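Local coordinates for biotin binding protein A (Gallus gallus, PDB 2C1S) that binds biotin and biotin-D-sulfoxide in a barrel of the avidin family that assembles as a tetramer, at residues Trp99-Glu104 with Ala114-Thr119. Residues are numbered along the deposited sequence; the frame is centred on the assembly and turned at random.
Sequences WLLREE and ATRVGT. With BSO (biotin-D-sulfoxide), chain C.
Trp99 lays its indole flat over the backbone of Gly118. Gly118 CA sits 3.7 Å from the centroid of the six-membered ring, a CH-pi contact over the face. Gly118 has no side chain, so the ring can lie close against its backbone. CG of Trp99 lies between backbone N and carbonyl carbon (chi1 56°), which turns the indole back across the neighbouring strand. The opposite face carries the ligand, with BSO C6 3.3 Å from Trp99 CE2. A water accepts from Trp99 NE1 and donates to Thr119 O. An alanine in place of Trp99 would probably leave a gap between Gly118 and the ligand, and take from the sulfur-containing ring of BSO the flat surface that C6 rests on.

The side chains of Leu101 and Arg116 run alongside each other in the same direction, with Leu101 CD2 3.6 Å from Arg116 NH1. Leu101 CB is 3.6 Å from the sulfoxide oxygen O10 of BSO. The extended Arg116 chain reaches Glu103 in a long salt bridge, NH2 to OE2 3.5 Å, with the carboxylate and guanidinium planes 51° apart. On the other face, Leu100 CD2 meets Val117 CG2 at 3.7 Å.

Antiparallel backbone bonds join the strands, including Leu101 N to Arg116 O at 2.8 Å. Strands 93-102 and 115-124 are adjacent in the avidin barrel, and strand 78-87 flanks the first. Trp112 of the third subunit packs on Trp99 and Leu101, while Val117 meets its own counterpart there.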
ATOM      1  N   TRP A  99       1.611   0.058  -7.677  1.00 11.35           N
ATOM      2  CA  TRP A  99       3.065   0.092  -7.615  1.00 11.92           C
ATOM      3  C   TRP A  99       3.556   0.432  -6.220  1.00 11.34           C
ATOM      4  O   TRP A  99       2.812   1.026  -5.417  1.00 10.98           O
ATOM      5  CB  TRP A  99       3.630   1.075  -8.682  1.00 11.65           C
ATOM      6  CG  TRP A  99       3.081   2.487  -8.589  1.00 13.63           C
ATOM      7  CD1 TRP A  99       2.155   3.051  -9.418  1.00 12.87           C
ATOM      8  CD2 TRP A  99       3.480   3.513  -7.672  1.00 13.02           C
ATOM      9  NE1 TRP A  99       1.938   4.356  -9.059  1.00 12.21           N
ATOM     10  CE2 TRP A  99       2.730   4.669  -7.987  1.00 12.57           C
ATOM     11  CE3 TRP A  99       4.412   3.571  -6.611  1.00 13.50           C
ATOM     12  CZ2 TRP A  99       2.852   5.863  -7.284  1.00 10.50           C
ATOM     13  CZ3 TRP A  99       4.535   4.776  -5.905  1.00 12.15           C
ATOM     14  CH2 TRP A  99       3.764   5.900  -6.239  1.00 14.49           C
ATOM     15  N   LEU A 100       4.797   0.011  -5.945  1.00 12.56           N
ATOM     16  CA  LEU A 100       5.535   0.431  -4.761  1.00 12.46           C
ATOM     17  C   LEU A 100       6.882   0.974  -5.197  1.00 13.26           C
ATOM     18  O   LEU A 100       7.563   0.343  -6.004  1.00 11.70           O
ATOM     19  CB  LEU A 100       5.769  -0.752  -3.806  1.00 12.50           C
ATOM     20  CG  LEU A 100       4.594  -1.460  -3.120  1.00 13.09           C
ATOM     21  CD1 LEU A 100       5.045  -2.754  -2.385  1.00 10.10           C
ATOM     22  CD2 LEU A 100       3.865  -0.505  -2.168  1.00 10.59           C
ATOM     23  N   LEU A 101       7.233   2.138  -4.658  1.00 13.02           N
ATOM     24  CA  LEU A 101       8.514   2.789  -4.961  1.00 14.77           C
ATOM     25  C   LEU A 101       9.310   2.776  -3.673  1.00 13.90           C
ATOM     26  O   LEU A 101       8.877   3.359  -2.655  1.00 13.81           O
ATOM     27  CB  LEU A 101       8.284   4.193  -5.462  1.00 14.33           C
ATOM     28  CG  LEU A 101       9.496   5.155  -5.575  1.00 16.65           C
ATOM     29  CD1 LEU A 101      10.527   4.666  -6.556  1.00 16.39           C
ATOM     30  CD2 LEU A 101       9.038   6.574  -5.940  1.00 16.68           C
ATOM     31  N   ARG A 102      10.430   2.064  -3.728  1.00 14.66           N
ATOM     32  CA  ARG A 102      11.292   1.854  -2.539  1.00 15.48           C
ATOM     33  C   ARG A 102      12.523   2.759  -2.661  1.00 16.73           C
ATOM     34  O   ARG A 102      13.329   2.583  -3.584  1.00 15.45           O
ATOM     35  CB  ARG A 102      11.770   0.418  -2.486  1.00 15.77           C
ATOM     36  CG  ARG A 102      12.612   0.075  -1.240  1.00 17.28           C
ATOM     37  CD  ARG A 102      11.655  -0.259  -0.188  1.00 23.54           C
ATOM     38  NE  ARG A 102      12.204  -0.556   1.132  1.00 27.41           N
ATOM     39  CZ  ARG A 102      11.600  -1.401   1.964  1.00 25.74           C
ATOM     40  NH1 ARG A 102      12.099  -1.608   3.164  1.00 25.19           N
ATOM     41  NH2 ARG A 102      10.489  -2.045   1.574  1.00 24.12           N
ATOM     42  N   GLU A 103      12.639   3.705  -1.742  1.00 16.03           N
ATOM     43  CA  GLU A 103      13.874   4.470  -1.537  1.00 19.06           C
ATOM     44  C   GLU A 103      14.996   3.664  -0.872  1.00 18.80           C
ATOM     45  O   GLU A 103      14.753   2.869   0.048  1.00 17.87           O
ATOM     46  CB  GLU A 103      13.574   5.619  -0.584  1.00 20.58           C
ATOM     47  CG  GLU A 103      13.318   6.934  -1.236  1.00 27.95           C
ATOM     48  CD  GLU A 103      13.242   8.044  -0.217  1.00 34.30           C
ATOM     49  OE1 GLU A 103      14.053   8.034   0.745  1.00 37.79           O
ATOM     50  OE2 GLU A 103      12.374   8.925  -0.381  1.00 38.85           O
ATOM     51  N   GLU A 104      16.240   3.932  -1.287  1.00 19.09           N
ATOM     52  CA  GLU A 104      17.391   3.421  -0.556  1.00 19.09           C
ATOM     53  C   GLU A 104      17.585   4.262   0.722  1.00 19.22           C
ATOM     54  O   GLU A 104      17.689   5.483   0.655  1.00 19.50           O
ATOM     55  CB  GLU A 104      18.634   3.449  -1.451  1.00 18.90           C
ATOM     56  CG  GLU A 104      19.792   2.774  -0.799  1.00 18.22           C
ATOM     57  CD  GLU A 104      21.109   3.144  -1.460  1.00 20.85           C
ATOM     58  OE1 GLU A 104      21.437   2.532  -2.485  1.00 20.32           O
ATOM     59  OE2 GLU A 104      21.800   4.055  -0.937  1.00 24.74           O
ATOM     60  N   ALA A 114      10.417   4.154   3.838  1.00 16.53           N
ATOM     61  CA  ALA A 114      11.113   3.909   2.571  1.00 16.34           C
ATOM     62  C   ALA A 114      10.201   3.668   1.365  1.00 15.75           C
ATOM     63  O   ALA A 114      10.678   3.665   0.255  1.00 15.84           O
ATOM     64  CB  ALA A 114      12.065   2.762   2.736  1.00 16.80           C
ATOM     65  N   THR A 115       8.901   3.437   1.592  1.00 14.96           N
ATOM     66  CA  THR A 115       8.050   2.805   0.544  1.00 14.02           C
ATOM     67  C   THR A 115       6.837   3.649   0.270  1.00 14.49           C
ATOM     68  O   THR A 115       6.028   3.870   1.162  1.00 14.46           O
ATOM     69  CB  THR A 115       7.569   1.397   1.006  1.00 14.50           C
ATOM     70  OG1 THR A 115       8.730   0.584   1.289  1.00 15.42           O
ATOM     71  CG2 THR A 115       6.764   0.710  -0.070  1.00 14.10           C
ATOM     72  N   ARG A 116       6.728   4.148  -0.954  1.00 13.39           N
ATOM     73  CA  ARG A 116       5.527   4.834  -1.415  1.00 14.05           C
ATOM     74  C   ARG A 116       4.696   3.853  -2.228  1.00 13.40           C
ATOM     75  O   ARG A 116       5.223   2.886  -2.797  1.00 12.83           O
ATOM     76  CB  ARG A 116       5.853   6.064  -2.256  1.00 15.44           C
ATOM     77  CG  ARG A 116       6.501   7.209  -1.508  1.00 19.41           C
ATOM     78  CD  ARG A 116       6.685   8.352  -2.537  1.00 24.95           C
ATOM     79  NE  ARG A 116       7.561   9.433  -2.086  1.00 32.16           N
ATOM     80  CZ  ARG A 116       8.879   9.473  -2.286  1.00 34.68           C
ATOM     81  NH1 ARG A 116       9.490   8.495  -2.940  1.00 35.47           N
ATOM     82  NH2 ARG A 116       9.593  10.501  -1.840  1.00 35.25           N
ATOM     83  N   VAL A 117       3.388   4.103  -2.254  1.00 12.96           N
ATOM     84  CA  VAL A 117       2.455   3.270  -2.982  1.00 12.60           C
ATOM     85  C   VAL A 117       1.547   4.137  -3.869  1.00 11.94           C
ATOM     86  O   VAL A 117       1.240   5.257  -3.537  1.00 13.14           O
ATOM     87  CB  VAL A 117       1.555   2.445  -2.001  1.00 12.93           C
ATOM     88  CG1 VAL A 117       0.681   3.369  -1.077  1.00 13.07           C
ATOM     89  CG2 VAL A 117       0.736   1.395  -2.766  1.00 12.78           C
ATOM     90  N   GLY A 118       1.089   3.583  -4.982  1.00 13.11           N
ATOM     91  CA  GLY A 118       0.157   4.310  -5.841  1.00 12.35           C
ATOM     92  C   GLY A 118      -0.424   3.385  -6.895  1.00 12.13           C
ATOM     93  O   GLY A 118      -0.261   2.175  -6.837  1.00 13.56           O
ATOM     94  N   THR A 119      -1.127   3.970  -7.861  1.00 13.82           N
ATOM     95  CA  THR A 119      -1.763   3.205  -8.933  1.00 14.28           C
ATOM     96  C   THR A 119      -1.547   3.963 -10.249  1.00 14.74           C
ATOM     97  O   THR A 119      -1.366   5.170 -10.237  1.00 15.17           O
ATOM     98  CB  THR A 119      -3.312   3.041  -8.688  1.00 14.66           C
ATOM     99  OG1 THR A 119      -3.927   4.350  -8.635  1.00 15.60           O
ATOM    100  CG2 THR A 119      -3.613   2.247  -7.389  1.00 14.15           C
TER
HETATM  101  C11 BSO C1125      12.305   8.076  -8.328  1.00 18.16           C
HETATM  102  O11 BSO C1125      11.908   9.255  -8.477  1.00 21.03           O
HETATM  103  O12 BSO C1125      12.750   7.621  -7.259  1.00 17.81           O
HETATM  104  C10 BSO C1125      12.283   7.104  -9.528  1.00 16.32           C
HETATM  105  C9  BSO C1125      11.170   7.336 -10.577  1.00 16.64           C
HETATM  106  C8  BSO C1125       9.840   6.865  -9.999  1.00 17.13           C
HETATM  107  C7  BSO C1125       8.688   7.287 -10.933  1.00 16.97           C
HETATM  108  C2  BSO C1125       7.345   6.832 -10.319  1.00 15.45           C
HETATM  109  S1  BSO C1125       7.091   5.049 -10.299  1.00 18.39           S
HETATM  110  C6  BSO C1125       5.325   5.206  -9.909  1.00 17.75           C
HETATM  111  C5  BSO C1125       4.847   6.428 -10.719  1.00 18.18           C
HETATM  112  N1  BSO C1125       4.395   5.973 -12.042  1.00 17.23           N
HETATM  113  C3  BSO C1125       5.180   6.478 -13.002  1.00 17.27           C
HETATM  114  O3  BSO C1125       4.962   6.252 -14.196  1.00 18.64           O
HETATM  115  N2  BSO C1125       6.156   7.273 -12.544  1.00 16.55           N
HETATM  116  C4  BSO C1125       6.064   7.357 -11.054  1.00 15.41           C
HETATM  117  O10 BSO C1125       7.793   4.577  -9.055  1.00 21.82           O
HETATM  118  O   HOH W   1       0.540   7.226  -9.515  1.00 19.26           O